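Local coordinates for Rho guanine nucleotide exchange factor 11 (PDB 5JHH), which probably activates Rho-family GTPases by promoting exchange of bound GDP for GTP through its tandem DH and PH domains, at residues A[100-105]-A[191-196]; A[78-83]-A[171-176]; A[259-264]-A[269-274]; A[321-326]-A[353-358]. All blocks are in the same frame, centred on the assembly; numbering follows the deposited sequence.

Interaction 1: residues A[100-105]-A[191-196]; sequences LMLARF and HEKLCR
L102 spreads its two methyl branches on helix 191-196: its CD2 lies 3.6 Å from the main-chain O of K193, and the same methyl lies 4.0 Å from CG of R196. Its CD1 rests on the aliphatic part of K193, 4.0 Å from K193 CE. L102 lies nearly perpendicular to both of these longer chains, so one forked tip serves two neighbours. Close packing continues inward to M101 and L194, both buried, where M101 CG meets L194 CD2 at 3.8 Å. M101 CG lies beside its backbone N (chi1 -56°) and the chain then folds at chi2, taking the thioether off to pack on W80 of helix 70-89, while L194 also packs on I180 and I181 of helix 165-182. Only the polar ends of K193 and R196 are loosely placed about L102, running on past it: K193 NZ forms a salt bridge with D99 and a hydrogen bond with S98, whereas the exposed R196 makes a long, weak ion pair with D106. The two short segments run nearly parallel, their axes 9.4 Å apart at 23°. A short helix laid along the long helix 189-227 in this way fits the elongated all-helical bundle of a Dbl-homology (DH) domain.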
loop_
_atom_site.group_PDB
_atom_site.type_symbol
_atom_site.label_atom_id
_atom_site.label_comp_id
_atom_site.label_asym_id
_atom_site.label_seq_id
_atom_site.Cartn_x
_atom_site.Cartn_y
_atom_site.Cartn_z
ATOM N N LEU A 100 19.246 5.804 20.483
ATOM C CA LEU A 100 19.054 6.576 19.295
ATOM C C LEU A 100 17.700 6.233 18.632
ATOM O O LEU A 100 16.942 7.125 18.274
ATOM C CB LEU A 100 20.216 6.327 18.352
ATOM C CG LEU A 100 20.241 7.066 17.026
ATOM C CD1 LEU A 100 20.149 8.574 17.183
ATOM C CD2 LEU A 100 21.516 6.705 16.319
ATOM N N MET A 101 17.339 4.955 18.582
ATOM C CA MET A 101 16.044 4.569 18.033
ATOM C C MET A 101 14.899 5.103 18.865
ATOM O O MET A 101 13.906 5.615 18.327
ATOM C CB MET A 101 15.936 3.071 17.928
ATOM C CG MET A 101 17.051 2.404 17.117
ATOM S SD MET A 101 17.068 2.895 15.392
ATOM C CE MET A 101 18.477 3.943 15.343
ATOM N N LEU A 102 14.999 4.975 20.182
ATOM C CA LEU A 102 13.961 5.524 21.033
ATOM C C LEU A 102 13.888 7.052 20.967
ATOM O O LEU A 102 12.833 7.623 21.203
ATOM C CB LEU A 102 14.127 5.093 22.498
ATOM C CG LEU A 102 14.089 3.578 22.740
ATOM C CD1 LEU A 102 14.465 3.276 24.190
ATOM C CD2 LEU A 102 12.717 2.998 22.427
ATOM N N ALA A 103 14.994 7.715 20.682
ATOM C CA ALA A 103 14.957 9.140 20.615
ATOM C C ALA A 103 14.145 9.629 19.383
ATOM O O ALA A 103 13.688 10.784 19.339
ATOM C CB ALA A 103 16.368 9.700 20.612
ATOM N N ARG A 104 13.935 8.755 18.407
ATOM C CA ARG A 104 13.061 9.110 17.269
ATOM C C ARG A 104 11.659 8.525 17.338
ATOM O O ARG A 104 10.709 9.100 16.828
ATOM C CB ARG A 104 13.705 8.728 15.942
ATOM C CG ARG A 104 13.082 9.368 14.682
ATOM C CD ARG A 104 11.951 10.366 15.023
ATOM N NE ARG A 104 12.411 11.692 15.065
ATOM C CZ ARG A 104 11.825 12.731 15.611
ATOM N NH1 ARG A 104 10.707 12.679 16.310
ATOM N NH2 ARG A 104 12.451 13.850 15.459
ATOM N N PHE A 105 11.509 7.373 17.940
ATOM C CA PHE A 105 10.288 6.618 17.749
ATOM C C PHE A 105 9.507 6.372 18.984
ATOM O O PHE A 105 8.490 5.687 18.921
ATOM C CB PHE A 105 10.622 5.249 17.140
ATOM C CG PHE A 105 11.276 5.328 15.816
ATOM C CD1 PHE A 105 10.672 6.012 14.774
ATOM C CD2 PHE A 105 12.467 4.651 15.570
ATOM C CE1 PHE A 105 11.300 6.101 13.529
ATOM C CE2 PHE A 105 13.061 4.700 14.325
ATOM C CZ PHE A 105 12.474 5.450 13.306
ATOM N N HIS A 191 18.183 -5.209 23.488
ATOM C CA HIS A 191 17.355 -6.016 22.629
ATOM C C HIS A 191 15.897 -5.659 22.897
ATOM O O HIS A 191 15.088 -5.445 21.966
ATOM C CB HIS A 191 17.626 -7.507 22.882
ATOM C CG HIS A 191 16.832 -8.427 22.017
ATOM N ND1 HIS A 191 15.507 -8.722 22.265
ATOM C CD2 HIS A 191 17.175 -9.129 20.913
ATOM C CE1 HIS A 191 15.065 -9.552 21.335
ATOM N NE2 HIS A 191 16.057 -9.817 20.508
ATOM N N GLU A 192 15.582 -5.593 24.174
ATOM C CA GLU A 192 14.255 -5.232 24.673
ATOM C C GLU A 192 13.794 -3.836 24.185
ATOM O O GLU A 192 12.623 -3.638 23.831
ATOM C CB GLU A 192 14.317 -5.263 26.198
ATOM C CG GLU A 192 12.987 -5.272 26.941
ATOM C CD GLU A 192 13.151 -5.437 28.478
ATOM O OE1 GLU A 192 14.028 -4.778 29.099
ATOM O OE2 GLU A 192 12.393 -6.222 29.080
ATOM N N LYS A 193 14.719 -2.888 24.223
ATOM C CA LYS A 193 14.471 -1.484 23.883
ATOM C C LYS A 193 14.299 -1.275 22.351
ATOM O O LYS A 193 13.458 -0.516 21.917
ATOM C CB LYS A 193 15.611 -0.603 24.425
ATOM C CG LYS A 193 15.443 -0.191 25.895
ATOM C CD LYS A 193 16.780 0.057 26.559
ATOM C CE LYS A 193 17.280 1.465 26.349
ATOM N NZ LYS A 193 18.756 1.442 26.179
ATOM N N LEU A 194 15.071 -1.997 21.567
ATOM C CA LEU A 194 14.840 -2.170 20.164
ATOM C C LEU A 194 13.483 -2.778 19.855
ATOM O O LEU A 194 12.833 -2.335 18.906
ATOM C CB LEU A 194 15.919 -3.057 19.564
ATOM C CG LEU A 194 17.258 -2.367 19.375
ATOM C CD1 LEU A 194 18.295 -3.315 18.801
ATOM C CD2 LEU A 194 17.106 -1.182 18.451
ATOM N N CYS A 195 13.025 -3.750 20.642
ATOM C CA CYS A 195 11.720 -4.333 20.350
ATOM C C CYS A 195 10.657 -3.284 20.612
ATOM O O CYS A 195 9.622 -3.230 19.943
ATOM C CB CYS A 195 11.471 -5.588 21.206
ATOM S SG CYS A 195 12.496 -6.995 20.652
ATOM N N ARG A 196 10.921 -2.467 21.625
ATOM C CA ARG A 196 9.976 -1.448 21.994
ATOM C C ARG A 196 9.885 -0.425 20.847
ATOM O O ARG A 196 8.794 -0.077 20.404
ATOM C CB ARG A 196 10.425 -0.815 23.324
ATOM C CG ARG A 196 9.817 0.526 23.695
ATOM C CD ARG A 196 8.356 0.350 24.005
ATOM N NE ARG A 196 7.778 1.548 24.599
ATOM C CZ ARG A 196 6.481 1.707 24.834
ATOM N NH1 ARG A 196 5.610 0.733 24.563
ATOM N NH2 ARG A 196 6.047 2.850 25.339
#

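Interaction 2: residues A[78-83]-A[171-176]; sequences NSWCEA and TKYPLL
The six-membered ring of W80 directs its edge toward the face of Y173, offset from the centre, in an edge-to-face pair with centroids 5.6 Å apart and planes at 87°. The touch is narrow: W80 CZ3, near the indole plane, comes 3.7 Å from Y173 CE1, and the same carbon lies 3.8 Å from Y173 OH. The two side chains pass one another, each reaching in from its own helix, for the backbones are far apart, with 13.2 Å between the CA atoms of W80 and Y173. W80 can span its share because CG stands opposite the backbone N (chi1 -158°), which extends the indole away from helix 70-89. Polar atoms at the rims are bound elsewhere, W80 NE1 to the carbonyl of L100 and Y173 OH to E34, which probably limits how far either ring can turn. F105 meets both rings and makes the pair a three-ring cluster. On helix 165-182, T171, K172, L175 and L176 lie within reach of another protein chain, so the cluster is probably near the surface that meets the GTPase. A buried aromatic cluster joining several long helices belongs to the hydrophobic core of the DH helical bundle.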
loop_
_atom_site.group_PDB
_atom_site.type_symbol
_atom_site.label_atom_id
_atom_site.label_comp_id
_atom_site.label_asym_id
_atom_site.label_seq_id
_atom_site.Cartn_x
_atom_site.Cartn_y
_atom_site.Cartn_z
ATOM N N ASN A 78 16.568 15.427 9.716
ATOM C CA ASN A 78 17.910 15.966 9.788
ATOM C C ASN A 78 18.463 15.839 11.212
ATOM O O ASN A 78 19.568 15.364 11.401
ATOM C CB ASN A 78 17.860 17.416 9.381
ATOM C CG ASN A 78 19.205 18.116 9.478
ATOM O OD1 ASN A 78 20.144 17.804 8.764
ATOM N ND2 ASN A 78 19.276 19.093 10.351
ATOM N N SER A 79 17.658 16.179 12.202
ATOM C CA SER A 79 18.078 16.050 13.574
ATOM C C SER A 79 18.486 14.619 13.836
ATOM O O SER A 79 19.553 14.360 14.342
ATOM C CB SER A 79 16.989 16.515 14.548
ATOM O OG SER A 79 15.813 15.703 14.462
ATOM N N TRP A 80 17.654 13.672 13.452
ATOM C CA TRP A 80 17.980 12.274 13.681
ATOM C C TRP A 80 19.256 11.893 12.926
ATOM O O TRP A 80 20.161 11.250 13.448
ATOM C CB TRP A 80 16.817 11.363 13.247
ATOM C CG TRP A 80 16.841 10.030 13.885
ATOM C CD1 TRP A 80 17.186 9.773 15.167
ATOM C CD2 TRP A 80 16.462 8.764 13.307
ATOM N NE1 TRP A 80 17.065 8.437 15.432
ATOM C CE2 TRP A 80 16.639 7.790 14.305
ATOM C CE3 TRP A 80 16.051 8.352 12.022
ATOM C CZ2 TRP A 80 16.355 6.423 14.092
ATOM C CZ3 TRP A 80 15.773 7.025 11.797
ATOM C CH2 TRP A 80 15.928 6.057 12.842
ATOM N N CYS A 81 19.308 12.302 11.681
ATOM C CA CYS A 81 20.485 12.101 10.890
ATOM C C CYS A 81 21.751 12.644 11.561
ATOM O O CYS A 81 22.769 11.986 11.548
ATOM C CB CYS A 81 20.305 12.804 9.592
ATOM S SG CYS A 81 20.789 11.777 8.261
ATOM N N GLU A 82 21.702 13.844 12.124
ATOM C CA GLU A 82 22.876 14.397 12.802
ATOM C C GLU A 82 23.255 13.587 14.068
ATOM O O GLU A 82 24.442 13.490 14.395
ATOM C CB GLU A 82 22.709 15.891 13.162
ATOM C CG GLU A 82 22.753 16.878 11.981
ATOM C CD GLU A 82 24.108 16.956 11.255
ATOM O OE1 GLU A 82 25.068 17.500 11.840
ATOM O OE2 GLU A 82 24.222 16.509 10.080
ATOM N N ALA A 83 22.277 13.022 14.778
ATOM C CA ALA A 83 22.597 12.162 15.920
ATOM C C ALA A 83 23.243 10.862 15.451
ATOM O O ALA A 83 24.050 10.295 16.172
ATOM C CB ALA A 83 21.367 11.874 16.777
ATOM N N THR A 171 7.500 2.907 6.377
ATOM C CA THR A 171 7.252 1.483 6.254
ATOM C C THR A 171 8.516 0.684 6.356
ATOM O O THR A 171 8.443 -0.447 6.754
ATOM C CB THR A 171 6.600 1.097 4.922
ATOM O OG1 THR A 171 7.458 1.443 3.844
ATOM C CG2 THR A 171 5.323 1.838 4.766
ATOM N N LYS A 172 9.675 1.278 6.057
ATOM C CA LYS A 172 10.918 0.564 6.209
ATOM C C LYS A 172 11.448 0.468 7.632
ATOM O O LYS A 172 12.235 -0.420 7.930
ATOM C CB LYS A 172 11.988 1.181 5.361
ATOM C CG LYS A 172 11.595 1.435 3.931
ATOM C CD LYS A 172 11.071 0.184 3.243
ATOM C CE LYS A 172 10.357 0.578 1.943
ATOM N NZ LYS A 172 10.751 -0.228 0.745
ATOM N N TYR A 173 11.081 1.371 8.531
ATOM C CA TYR A 173 11.705 1.340 9.856
ATOM C C TYR A 173 11.474 0.032 10.665
ATOM O O TYR A 173 12.374 -0.468 11.312
ATOM C CB TYR A 173 11.277 2.556 10.679
ATOM C CG TYR A 173 11.809 3.879 10.204
ATOM C CD1 TYR A 173 13.126 4.024 9.826
ATOM C CD2 TYR A 173 10.985 4.999 10.146
ATOM C CE1 TYR A 173 13.614 5.254 9.403
ATOM C CE2 TYR A 173 11.483 6.239 9.735
ATOM C CZ TYR A 173 12.784 6.359 9.345
ATOM O OH TYR A 173 13.293 7.574 8.927
ATOM N N PRO A 174 10.269 -0.520 10.642
ATOM C CA PRO A 174 10.051 -1.744 11.372
ATOM C C PRO A 174 10.880 -2.852 10.801
ATOM O O PRO A 174 11.412 -3.704 11.531
ATOM C CB PRO A 174 8.551 -2.022 11.166
ATOM C CG PRO A 174 7.973 -0.651 10.859
ATOM C CD PRO A 174 9.039 0.002 10.050
ATOM N N LEU A 175 11.005 -2.851 9.494
ATOM C CA LEU A 175 11.733 -3.912 8.833
ATOM C C LEU A 175 13.206 -3.762 9.149
ATOM O O LEU A 175 13.887 -4.734 9.419
ATOM C CB LEU A 175 11.510 -3.834 7.338
ATOM C CG LEU A 175 10.112 -4.141 6.776
ATOM C CD1 LEU A 175 10.088 -3.826 5.268
ATOM C CD2 LEU A 175 9.788 -5.599 6.984
ATOM N N LEU A 176 13.711 -2.538 9.126
ATOM C CA LEU A 176 15.085 -2.345 9.477
ATOM C C LEU A 176 15.310 -2.657 10.940
ATOM O O LEU A 176 16.375 -3.155 11.262
ATOM C CB LEU A 176 15.572 -0.951 9.146
ATOM C CG LEU A 176 15.718 -0.729 7.641
ATOM C CD1 LEU A 176 15.610 0.767 7.342
ATOM C CD2 LEU A 176 17.061 -1.291 7.170
#

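Interaction 3: residues A[259-264]-A[269-274]; sequences PLTWRI and TLDLHV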
loop_
_atom_site.group_PDB
_atom_site.type_symbol
_atom_site.label_atom_id
_atom_site.label_comp_id
_atom_site.label_asym_id
_atom_site.label_seq_id
_atom_site.Cartn_x
_atom_site.Cartn_y
_atom_site.Cartn_z
ATOM N N PRO A 259 -19.299 -2.162 -4.890
ATOM C CA PRO A 259 -20.408 -2.591 -5.689
ATOM C C PRO A 259 -20.937 -3.942 -5.175
ATOM O O PRO A 259 -20.164 -4.781 -4.728
ATOM C CB PRO A 259 -19.783 -2.730 -7.086
ATOM C CG PRO A 259 -18.359 -3.121 -6.808
ATOM C CD PRO A 259 -17.997 -2.403 -5.538
ATOM N N LEU A 260 -22.251 -4.092 -5.196
ATOM C CA LEU A 260 -22.938 -5.325 -4.815
ATOM C C LEU A 260 -24.163 -5.470 -5.722
ATOM O O LEU A 260 -24.771 -4.477 -6.133
ATOM C CB LEU A 260 -23.402 -5.247 -3.352
ATOM C CG LEU A 260 -22.288 -5.339 -2.303
ATOM C CD1 LEU A 260 -22.846 -5.091 -0.916
ATOM C CD2 LEU A 260 -21.577 -6.685 -2.349
ATOM N N THR A 261 -24.528 -6.700 -6.039
ATOM C CA THR A 261 -25.740 -6.920 -6.808
ATOM C C THR A 261 -26.837 -7.385 -5.853
ATOM O O THR A 261 -26.654 -8.326 -5.103
ATOM C CB THR A 261 -25.503 -7.926 -7.946
ATOM O OG1 THR A 261 -24.435 -7.454 -8.768
ATOM C CG2 THR A 261 -26.740 -8.046 -8.811
ATOM N N TRP A 262 -27.960 -6.695 -5.885
ATOM C CA TRP A 262 -29.138 -7.024 -5.078
ATOM C C TRP A 262 -30.152 -7.958 -5.772
ATOM O O TRP A 262 -30.838 -7.559 -6.709
ATOM C CB TRP A 262 -29.849 -5.721 -4.775
ATOM C CG TRP A 262 -30.872 -5.765 -3.737
ATOM C CD1 TRP A 262 -31.302 -6.850 -3.012
ATOM C CD2 TRP A 262 -31.638 -4.645 -3.303
ATOM N NE1 TRP A 262 -32.297 -6.445 -2.141
ATOM C CE2 TRP A 262 -32.525 -5.098 -2.320
ATOM C CE3 TRP A 262 -31.677 -3.301 -3.680
ATOM C CZ2 TRP A 262 -33.391 -4.237 -1.657
ATOM C CZ3 TRP A 262 -32.549 -2.445 -3.032
ATOM C CH2 TRP A 262 -33.390 -2.911 -2.031
ATOM N N ARG A 263 -30.269 -9.181 -5.259
ATOM C CA ARG A 263 -31.280 -10.162 -5.695
ATOM C C ARG A 263 -32.612 -9.858 -5.002
ATOM O O ARG A 263 -32.899 -10.365 -3.910
ATOM C CB ARG A 263 -30.824 -11.581 -5.334
ATOM C CG ARG A 263 -30.667 -12.520 -6.497
ATOM C CD ARG A 263 -29.214 -12.857 -6.791
ATOM N NE ARG A 263 -28.661 -13.832 -5.860
ATOM C CZ ARG A 263 -27.624 -14.634 -6.120
ATOM N NH1 ARG A 263 -27.023 -14.598 -7.292
ATOM N NH2 ARG A 263 -27.162 -15.467 -5.184
ATOM N N ILE A 264 -33.402 -9.010 -5.645
ATOM C CA ILE A 264 -34.580 -8.394 -5.050
ATOM C C ILE A 264 -35.819 -9.331 -5.152
ATOM O O ILE A 264 -36.664 -9.378 -4.260
ATOM C CB ILE A 264 -34.810 -7.015 -5.725
ATOM C CG1 ILE A 264 -35.462 -6.022 -4.771
ATOM C CG2 ILE A 264 -35.600 -7.143 -7.025
ATOM C CD1 ILE A 264 -35.211 -4.587 -5.170
ATOM N N THR A 269 -32.678 -8.428 -10.618
ATOM C CA THR A 269 -31.523 -7.981 -9.885
ATOM C C THR A 269 -31.360 -6.491 -10.080
ATOM O O THR A 269 -31.870 -5.916 -11.036
ATOM C CB THR A 269 -30.257 -8.686 -10.368
ATOM O OG1 THR A 269 -30.086 -8.432 -11.767
ATOM C CG2 THR A 269 -30.348 -10.186 -10.111
ATOM N N LEU A 270 -30.670 -5.866 -9.145
ATOM C CA LEU A 270 -30.447 -4.440 -9.177
ATOM C C LEU A 270 -28.957 -4.244 -8.838
ATOM O O LEU A 270 -28.429 -4.875 -7.905
ATOM C CB LEU A 270 -31.397 -3.788 -8.178
ATOM C CG LEU A 270 -31.464 -2.269 -7.985
ATOM C CD1 LEU A 270 -30.908 -1.491 -9.175
ATOM C CD2 LEU A 270 -32.902 -1.858 -7.679
ATOM N N ASP A 271 -28.244 -3.487 -9.668
ATOM C CA ASP A 271 -26.808 -3.312 -9.468
ATOM C C ASP A 271 -26.608 -2.080 -8.614
ATOM O O ASP A 271 -27.066 -1.005 -8.955
ATOM C CB ASP A 271 -26.047 -3.180 -10.792
ATOM C CG ASP A 271 -25.538 -4.520 -11.325
ATOM O OD1 ASP A 271 -25.666 -5.575 -10.642
ATOM O OD2 ASP A 271 -24.996 -4.505 -12.452
ATOM N N LEU A 272 -25.940 -2.257 -7.483
ATOM C CA LEU A 272 -25.848 -1.214 -6.500
ATOM C C LEU A 272 -24.415 -0.770 -6.262
ATOM O O LEU A 272 -23.465 -1.549 -6.400
ATOM C CB LEU A 272 -26.383 -1.719 -5.169
ATOM C CG LEU A 272 -27.868 -1.963 -4.976
ATOM C CD1 LEU A 272 -28.046 -2.734 -3.671
ATOM C CD2 LEU A 272 -28.632 -0.652 -4.939
ATOM N N HIS A 273 -24.275 0.463 -5.793
ATOM C CA HIS A 273 -23.085 0.820 -5.052
ATOM C C HIS A 273 -23.409 1.061 -3.579
ATOM O O HIS A 273 -24.253 1.891 -3.262
ATOM C CB HIS A 273 -22.480 2.076 -5.631
ATOM C CG HIS A 273 -21.166 2.397 -5.020
ATOM N ND1 HIS A 273 -21.029 3.332 -4.024
ATOM C CD2 HIS A 273 -19.955 1.818 -5.170
ATOM C CE1 HIS A 273 -19.770 3.379 -3.644
ATOM N NE2 HIS A 273 -19.100 2.465 -4.318
ATOM N N VAL A 274 -22.715 0.383 -2.670
ATOM C CA VAL A 274 -23.150 0.420 -1.287
ATOM C C VAL A 274 -22.114 0.917 -0.296
ATOM O O VAL A 274 -20.940 0.560 -0.367
ATOM C CB VAL A 274 -23.899 -0.879 -0.865
ATOM C CG1 VAL A 274 -23.927 -1.915 -1.974
ATOM C CG2 VAL A 274 -23.385 -1.447 0.434
#
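W262 and L272 interlock across an antiparallel beta hairpin of the PH domain, formed by strands 254-263 and 269-277. W262 CG stands opposite its backbone N (chi1 -166°), and the methyl CD1 of L272 fits into the angle between the stem and ring of W262, 3.7 Å from W262 CB and equally close to its CE3. Two residues on, V274 CG1 packs against the side of L260, 3.5 Å from L260 CD1, the two chains set roughly perpendicular. Both are diagonal fits, since L260 is paired with L272 and W262 with L270. W358 of helix 352-368 covers L260 and V274, while I264 CD1 sits over one face of the W262 indole near its rim. The other face of the sheet, with T261, D271 and T269, is more polar. There T261 and D271 lie side by side, and T261 OG1 donates to D271 OD1 at 2.9 Å, approaching on the syn side but 33° out of the carboxylate plane. A valine here would probably leave the D271 carboxylate without this donor and freer to turn. The backbone pairing includes L272 N bound to L260 O at 2.8 Å. Farther along the polar face, T261 CG2 packs beside T269, 3.9 Å from T269 CB.

Interaction 4: residues A[321-326]-A[353-358]; sequences IRSVAT and SDKNTW
Segment 321-326, from the end of strand 319-323, and helix 353-358 stand well apart, the nearest CA atoms, those of S323 and K355, being 9.1 Å from each other, so their direct contact rests on a single long side chain. K355 leaves the helix with CG opposite its backbone N (chi1 -179°), bends at chi2 and chi3, and brings its ammonium group to S323. There K355 NZ donates a hydrogen bond to S323 OG at 2.9 Å, and the adjoining K355 CE lies 3.7 Å from the same oxygen, so the bond leaves NZ at roughly a tetrahedral angle to the CE-NZ bond. A water molecule adds a lesser link: it accepts from the backbone N of V324 at 3.1 Å and, weakly, from K355 NZ at 3.3 Å. The lysine end is thus tied directly to the serine side chain and only weakly, through the water, to the main chain of the next residue. The rest of K355 is buried, with F331 and A349 packed against it. A leucine in place of this lysine would probably leave S323 OG without its donor and remove the water's weak link to the helix. Beside this polar bridge, I321 packs on M359 and L362 farther along helix 352-368, and S323 also touches M359, so the strand is held to the helix by packing as well. At the start of the helix, S353 OG bonds to the backbone of another protein chain. A C-terminal helix packed against the strands of a curled sheet is the hallmark of the PH-domain fold.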
loop_
_atom_site.group_PDB
_atom_site.type_symbol
_atom_site.label_atom_id
_atom_site.label_comp_id
_atom_site.label_asym_id
_atom_site.label_seq_id
_atom_site.Cartn_x
_atom_site.Cartn_y
_atom_site.Cartn_z
ATOM N N ILE A 321 -26.573 -10.854 9.893
ATOM C CA ILE A 321 -25.809 -11.093 8.685
ATOM C C ILE A 321 -25.651 -12.596 8.530
ATOM O O ILE A 321 -25.217 -13.262 9.455
ATOM C CB ILE A 321 -24.394 -10.460 8.809
ATOM C CG1 ILE A 321 -24.483 -8.974 9.189
ATOM C CG2 ILE A 321 -23.585 -10.653 7.533
ATOM C CD1 ILE A 321 -25.194 -8.097 8.176
ATOM N N ARG A 322 -26.003 -13.154 7.379
ATOM C CA ARG A 322 -25.835 -14.588 7.237
ATOM C C ARG A 322 -25.223 -15.002 5.894
ATOM O O ARG A 322 -25.565 -14.474 4.857
ATOM C CB ARG A 322 -27.156 -15.306 7.478
ATOM C CG ARG A 322 -27.038 -16.832 7.654
ATOM C CD ARG A 322 -28.431 -17.402 7.839
ATOM N NE ARG A 322 -28.546 -18.848 7.761
ATOM C CZ ARG A 322 -28.455 -19.686 8.794
ATOM N NH1 ARG A 322 -28.151 -19.250 10.012
ATOM N NH2 ARG A 322 -28.652 -20.979 8.601
ATOM N N SER A 323 -24.293 -15.941 5.947
ATOM C CA SER A 323 -23.787 -16.600 4.733
ATOM C C SER A 323 -24.850 -17.429 4.037
ATOM O O SER A 323 -25.782 -17.910 4.664
ATOM C CB SER A 323 -22.667 -17.562 5.094
ATOM O OG SER A 323 -21.422 -16.963 4.947
ATOM N N VAL A 324 -24.631 -17.666 2.755
ATOM C CA VAL A 324 -25.486 -18.498 1.921
ATOM C C VAL A 324 -24.687 -19.760 1.562
ATOM O O VAL A 324 -23.658 -19.682 0.872
ATOM C CB VAL A 324 -25.876 -17.724 0.639
ATOM C CG1 VAL A 324 -26.816 -18.538 -0.248
ATOM C CG2 VAL A 324 -26.488 -16.368 0.991
ATOM N N ALA A 325 -25.148 -20.916 2.036
ATOM C CA ALA A 325 -24.431 -22.197 1.840
ATOM C C ALA A 325 -24.150 -22.609 0.381
ATOM O O ALA A 325 -23.209 -23.356 0.122
ATOM C CB ALA A 325 -25.195 -23.317 2.535
ATOM N N THR A 326 -24.977 -22.148 -0.558
ATOM C CA THR A 326 -24.886 -22.575 -1.953
ATOM C C THR A 326 -24.273 -21.542 -2.920
ATOM O O THR A 326 -24.134 -21.818 -4.110
ATOM C CB THR A 326 -26.292 -22.942 -2.472
ATOM O OG1 THR A 326 -27.209 -21.882 -2.165
ATOM C CG2 THR A 326 -26.770 -24.261 -1.835
ATOM N N SER A 353 -13.845 -13.818 -2.198
ATOM C CA SER A 353 -12.968 -12.971 -1.343
ATOM C C SER A 353 -13.664 -11.702 -0.911
ATOM O O SER A 353 -13.678 -11.356 0.266
ATOM C CB SER A 353 -11.657 -12.590 -2.042
ATOM O OG SER A 353 -10.939 -11.617 -1.289
ATOM N N ASP A 354 -14.284 -11.047 -1.874
ATOM C CA ASP A 354 -15.008 -9.850 -1.600
ATOM C C ASP A 354 -16.130 -10.056 -0.625
ATOM O O ASP A 354 -16.470 -9.162 0.170
ATOM C CB ASP A 354 -15.579 -9.292 -2.866
ATOM C CG ASP A 354 -15.190 -7.856 -3.056
ATOM O OD1 ASP A 354 -13.941 -7.580 -3.275
ATOM O OD2 ASP A 354 -16.131 -7.026 -2.893
ATOM N N LYS A 355 -16.778 -11.202 -0.777
ATOM C CA LYS A 355 -17.862 -11.558 0.083
ATOM C C LYS A 355 -17.333 -11.804 1.497
ATOM O O LYS A 355 -17.921 -11.295 2.452
ATOM C CB LYS A 355 -18.606 -12.750 -0.478
ATOM C CG LYS A 355 -19.802 -13.197 0.356
ATOM C CD LYS A 355 -19.450 -14.480 1.069
ATOM C CE LYS A 355 -20.087 -14.527 2.438
ATOM N NZ LYS A 355 -19.525 -15.701 3.166
ATOM N N ASN A 356 -16.221 -12.536 1.634
ATOM C CA ASN A 356 -15.565 -12.605 2.918
ATOM C C ASN A 356 -15.277 -11.222 3.519
ATOM O O ASN A 356 -15.533 -10.997 4.685
ATOM C CB ASN A 356 -14.269 -13.413 2.854
ATOM C CG ASN A 356 -14.480 -14.840 2.363
ATOM O OD1 ASN A 356 -13.530 -15.483 1.914
ATOM N ND2 ASN A 356 -15.705 -15.346 2.450
ATOM N N THR A 357 -14.739 -10.307 2.734
ATOM C CA THR A 357 -14.435 -8.980 3.255
ATOM C C THR A 357 -15.691 -8.264 3.706
ATOM O O THR A 357 -15.767 -7.752 4.799
ATOM C CB THR A 357 -13.756 -8.113 2.184
ATOM O OG1 THR A 357 -12.508 -8.723 1.859
ATOM C CG2 THR A 357 -13.521 -6.712 2.696
ATOM N N TRP A 358 -16.647 -8.159 2.810
ATOM C CA TRP A 358 -17.914 -7.548 3.129
ATOM C C TRP A 358 -18.579 -8.128 4.411
ATOM O O TRP A 358 -19.111 -7.375 5.236
ATOM C CB TRP A 358 -18.843 -7.728 1.956
ATOM C CG TRP A 358 -18.823 -6.616 0.999
ATOM C CD1 TRP A 358 -18.309 -6.629 -0.256
ATOM C CD2 TRP A 358 -19.395 -5.333 1.191
ATOM N NE1 TRP A 358 -18.523 -5.408 -0.864
ATOM C CE2 TRP A 358 -19.162 -4.589 0.018
ATOM C CE3 TRP A 358 -20.067 -4.727 2.254
ATOM C CZ2 TRP A 358 -19.587 -3.296 -0.129
ATOM C CZ3 TRP A 358 -20.483 -3.449 2.114
ATOM C CH2 TRP A 358 -20.236 -2.728 0.936
HETATM O O HOH W 1 -21.916 -17.039 1.404
#

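How the interactions relate
The four contacts fall into two pairs, one in each domain. Interactions 1 and 2 join helices of the DH bundle and touch one another, with L100, M101, R104 and F105 of the first gathered about W80 of the second. Interaction 2 is fully buried and aromatic, whereas interaction 1 is apolar inside and charged on its outer side. Interactions 3 and 4 belong to the PH domain and meet through W358, whose CH2 lies 3.4 Å from V274 CG2. Backbone hydrogen bonds dominate interaction 3; interaction 4, partly buried, depends on one lysine and a water. The centres of interactions 1 and 3 are about 50 Å apart.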